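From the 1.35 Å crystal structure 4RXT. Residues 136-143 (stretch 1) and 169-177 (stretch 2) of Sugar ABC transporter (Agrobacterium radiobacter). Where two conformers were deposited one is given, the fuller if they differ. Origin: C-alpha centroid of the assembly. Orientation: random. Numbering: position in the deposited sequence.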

# COMPACT_ATOMS: atom_id res chain seq x y z
N VAL A 136 9.67 16.35 2.39
CA VAL A 136 9.81 15.27 3.35
C VAL A 136 9.07 14.02 2.88
O VAL A 136 8.17 14.10 2.07
CB VAL A 136 9.34 15.67 4.78
CG1 VAL A 136 10.10 16.90 5.25
CG2 VAL A 136 7.86 15.93 4.87
N ILE A 137 9.53 12.87 3.35
CA ILE A 137 8.86 11.63 3.17
C ILE A 137 8.54 11.04 4.55
O ILE A 137 9.34 11.07 5.47
CB ILE A 137 9.64 10.63 2.26
CG1 ILE A 137 8.91 9.30 2.14
CG2 ILE A 137 11.06 10.43 2.74
CD1 ILE A 137 9.46 8.34 1.10
N ILE A 138 7.32 10.53 4.67
CA ILE A 138 6.85 9.89 5.88
C ILE A 138 6.28 8.52 5.51
O ILE A 138 5.36 8.41 4.68
CB ILE A 138 5.80 10.74 6.64
CG1 ILE A 138 6.30 12.17 6.86
CG2 ILE A 138 5.41 10.05 7.96
CD1 ILE A 138 5.23 13.12 7.34
N THR A 139 6.84 7.50 6.16
CA THR A 139 6.60 6.08 5.93
C THR A 139 5.97 5.45 7.18
O THR A 139 6.40 5.68 8.30
CB THR A 139 7.92 5.36 5.52
OG1 THR A 139 8.43 5.99 4.35
CG2 THR A 139 7.69 3.89 5.26
N ASN A 140 4.93 4.66 6.95
CA ASN A 140 4.06 4.10 8.01
C ASN A 140 4.84 3.36 9.10
O ASN A 140 4.63 3.52 10.24
CB ASN A 140 3.04 3.15 7.35
CG ASN A 140 1.92 2.70 8.25
OD1 ASN A 140 1.46 1.58 8.15
ND2 ASN A 140 1.49 3.54 9.07
N THR A 141 5.77 2.52 8.66
CA THR A 141 6.54 1.64 9.55
C THR A 141 7.76 1.13 8.74
O THR A 141 7.69 1.04 7.50
CB THR A 141 5.67 0.47 10.06
OG1 THR A 141 6.37 -0.32 11.05
CG2 THR A 141 5.17 -0.43 8.89
N PRO A 142 8.87 0.80 9.43
CA PRO A 142 10.04 0.31 8.67
C PRO A 142 9.95 -1.16 8.22
O PRO A 142 9.24 -1.96 8.81
CB PRO A 142 11.18 0.46 9.67
CG PRO A 142 10.54 0.25 10.96
CD PRO A 142 9.19 0.93 10.86
N GLY A 143 10.71 -1.51 7.19
CA GLY A 143 10.89 -2.91 6.86
C GLY A 143 9.84 -3.56 5.97
O GLY A 143 9.92 -4.74 5.68
N ALA A 169 13.75 15.60 5.47
CA ALA A 169 13.37 14.62 6.50
C ALA A 169 12.85 13.36 5.84
O ALA A 169 12.21 13.41 4.76
CB ALA A 169 12.36 15.17 7.48
N ASP A 170 13.16 12.24 6.48
CA ASP A 170 12.79 10.91 5.99
C ASP A 170 12.40 10.15 7.23
O ASP A 170 13.26 9.68 7.96
CB ASP A 170 14.01 10.36 5.27
CG ASP A 170 13.86 8.98 4.69
OD1 ASP A 170 12.88 8.24 4.93
OD2 ASP A 170 14.81 8.59 3.98
N LYS A 171 11.10 10.15 7.54
CA LYS A 171 10.62 9.74 8.87
C LYS A 171 9.76 8.50 8.78
O LYS A 171 9.11 8.25 7.74
CB LYS A 171 9.79 10.86 9.52
CG LYS A 171 10.62 12.05 9.94
CD LYS A 171 11.30 11.67 11.24
CE LYS A 171 11.88 12.85 11.99
NZ LYS A 171 13.09 12.34 12.68
N TYR A 172 9.77 7.73 9.87
CA TYR A 172 8.93 6.55 10.00
C TYR A 172 8.05 6.70 11.19
O TYR A 172 8.49 7.17 12.24
CB TYR A 172 9.78 5.29 10.20
CG TYR A 172 10.56 4.86 8.95
CD1 TYR A 172 11.83 5.38 8.67
CD2 TYR A 172 10.02 3.95 8.07
CE1 TYR A 172 12.52 5.00 7.53
CE2 TYR A 172 10.71 3.56 6.96
CZ TYR A 172 11.97 4.06 6.70
OH TYR A 172 12.64 3.62 5.56
N ALA A 173 6.83 6.23 11.03
CA ALA A 173 5.86 6.23 12.10
C ALA A 173 5.85 4.80 12.72
O ALA A 173 6.81 4.00 12.53
CB ALA A 173 4.46 6.69 11.59
N ASP A 174 4.82 4.53 13.52
CA ASP A 174 4.60 3.27 14.24
C ASP A 174 3.28 2.61 13.79
O ASP A 174 2.59 1.94 14.57
CB ASP A 174 4.54 3.53 15.75
CG ASP A 174 3.42 4.44 16.14
OD1 ASP A 174 2.70 4.98 15.26
OD2 ASP A 174 3.28 4.60 17.37
N GLY A 175 2.93 2.84 12.53
CA GLY A 175 1.73 2.27 12.00
C GLY A 175 0.43 2.98 12.31
O GLY A 175 -0.59 2.53 11.84
N GLN A 176 0.46 4.08 13.06
CA GLN A 176 -0.77 4.81 13.39
C GLN A 176 -0.86 6.18 12.72
O GLN A 176 0.07 6.97 12.72
CB GLN A 176 -0.89 5.00 14.90
CG GLN A 176 -0.66 3.75 15.70
CD GLN A 176 -0.71 4.05 17.17
OE1 GLN A 176 -1.76 4.00 17.79
NE2 GLN A 176 0.43 4.36 17.75
N ALA A 177 -2.05 6.46 12.16
CA ALA A 177 -2.32 7.73 11.51
C ALA A 177 -2.02 8.88 12.44
O ALA A 177 -1.50 9.93 12.02
CB ALA A 177 -3.76 7.80 11.00
O HOH W 1 10.29 7.70 5.23
O HOH W 2 -0.70 0.62 9.92

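Strands 136-139 and 169-172 run side by side in parallel, with only 11° between their directions and 4.7 Å between their axes at closest approach. The contact is mainly a backbone one. Its hydrogen bonds follow the alternating pattern of a parallel pair, in which every second residue of a strand uses both its NH and its CO toward the neighbour.

In stretch 1 those residues are Ile 137 and Thr 139. Ile 137 N donates to Ala 169 O at 3.1 Å, and Ile 137 O accepts from Lys 171 N at 2.9 Å. The second bond is nearly straight, with an angle of 174° at the hydrogen. Thr 139 N then donates to Lys 171 O at 2.9 Å, and Thr 139 O accepts from Ala 173 N at 2.8 Å. Lys 171 is therefore satisfied through both its N and its O by stretch 1.

The same carbonyls also receive CA-H...O contacts. Tyr 172 CA lies 3.2 Å from Thr 139 O, and Ile 138 CA lies 3.4 Å from Lys 171 O. These are weaker than the NH bonds and share their acceptors.

Beyond the strands, in the loops, one more backbone bond joins the stretches, outside the alternating pattern. Asn 140 O accepts from Gly 175 N at 2.9 Å, with a more bent angle of 146°. Asp 174 N is 3.4 Å from Asn 140 O, but its angle is too poor for a hydrogen bond. Asn 140 O and Ala 173 O approach to 3.2 Å; both are acceptors, so no bond joins them. Gly 175 has phi/psi of 81/0, where a CB would be jammed against the carbonyl O of Asp 174.

Two waters bridge the stretches, one between the strands and one between the loops. Water 1 accepts from Thr 139 OG1 at 2.7 Å. It donates to Asp 170 OD1 at 2.7 Å and to Lys 171 O at 2.8 Å. Lys 171 O thus serves both the Thr 139 amide and this water. Water 2 donates to Asn 140 OD1 at 3.0 Å and to Gly 175 O at 2.7 Å. It links the same two residues that are joined by their backbones. Asn 140 ND2 fares worse: the contact buries it, and it has no partner anywhere in the model.

Within stretch 2, Asp 174 accepts twice from Gln 176. Gln 176 N donates to Asp 174 OD1 at 3.3 Å, and Gln 176 NE2 donates to Asp 174 OD2 at 2.9 Å. Gln 176 occupies the N-cap position, right before a helix.

Apolar packing adds to the backbone pairing. Val 136 CG1 meets Ala 169 CB at 3.6 Å on the sheet face that also carries Ile 138. On the face of Ile 137 and Thr 139, Thr 139 CG2 is 3.5 Å from Tyr 172 CE2. Pro 142 CB is 4.0 Å from Tyr 172 CD2. Tyr 172 OH is hydrogen-bonded elsewhere in the structure.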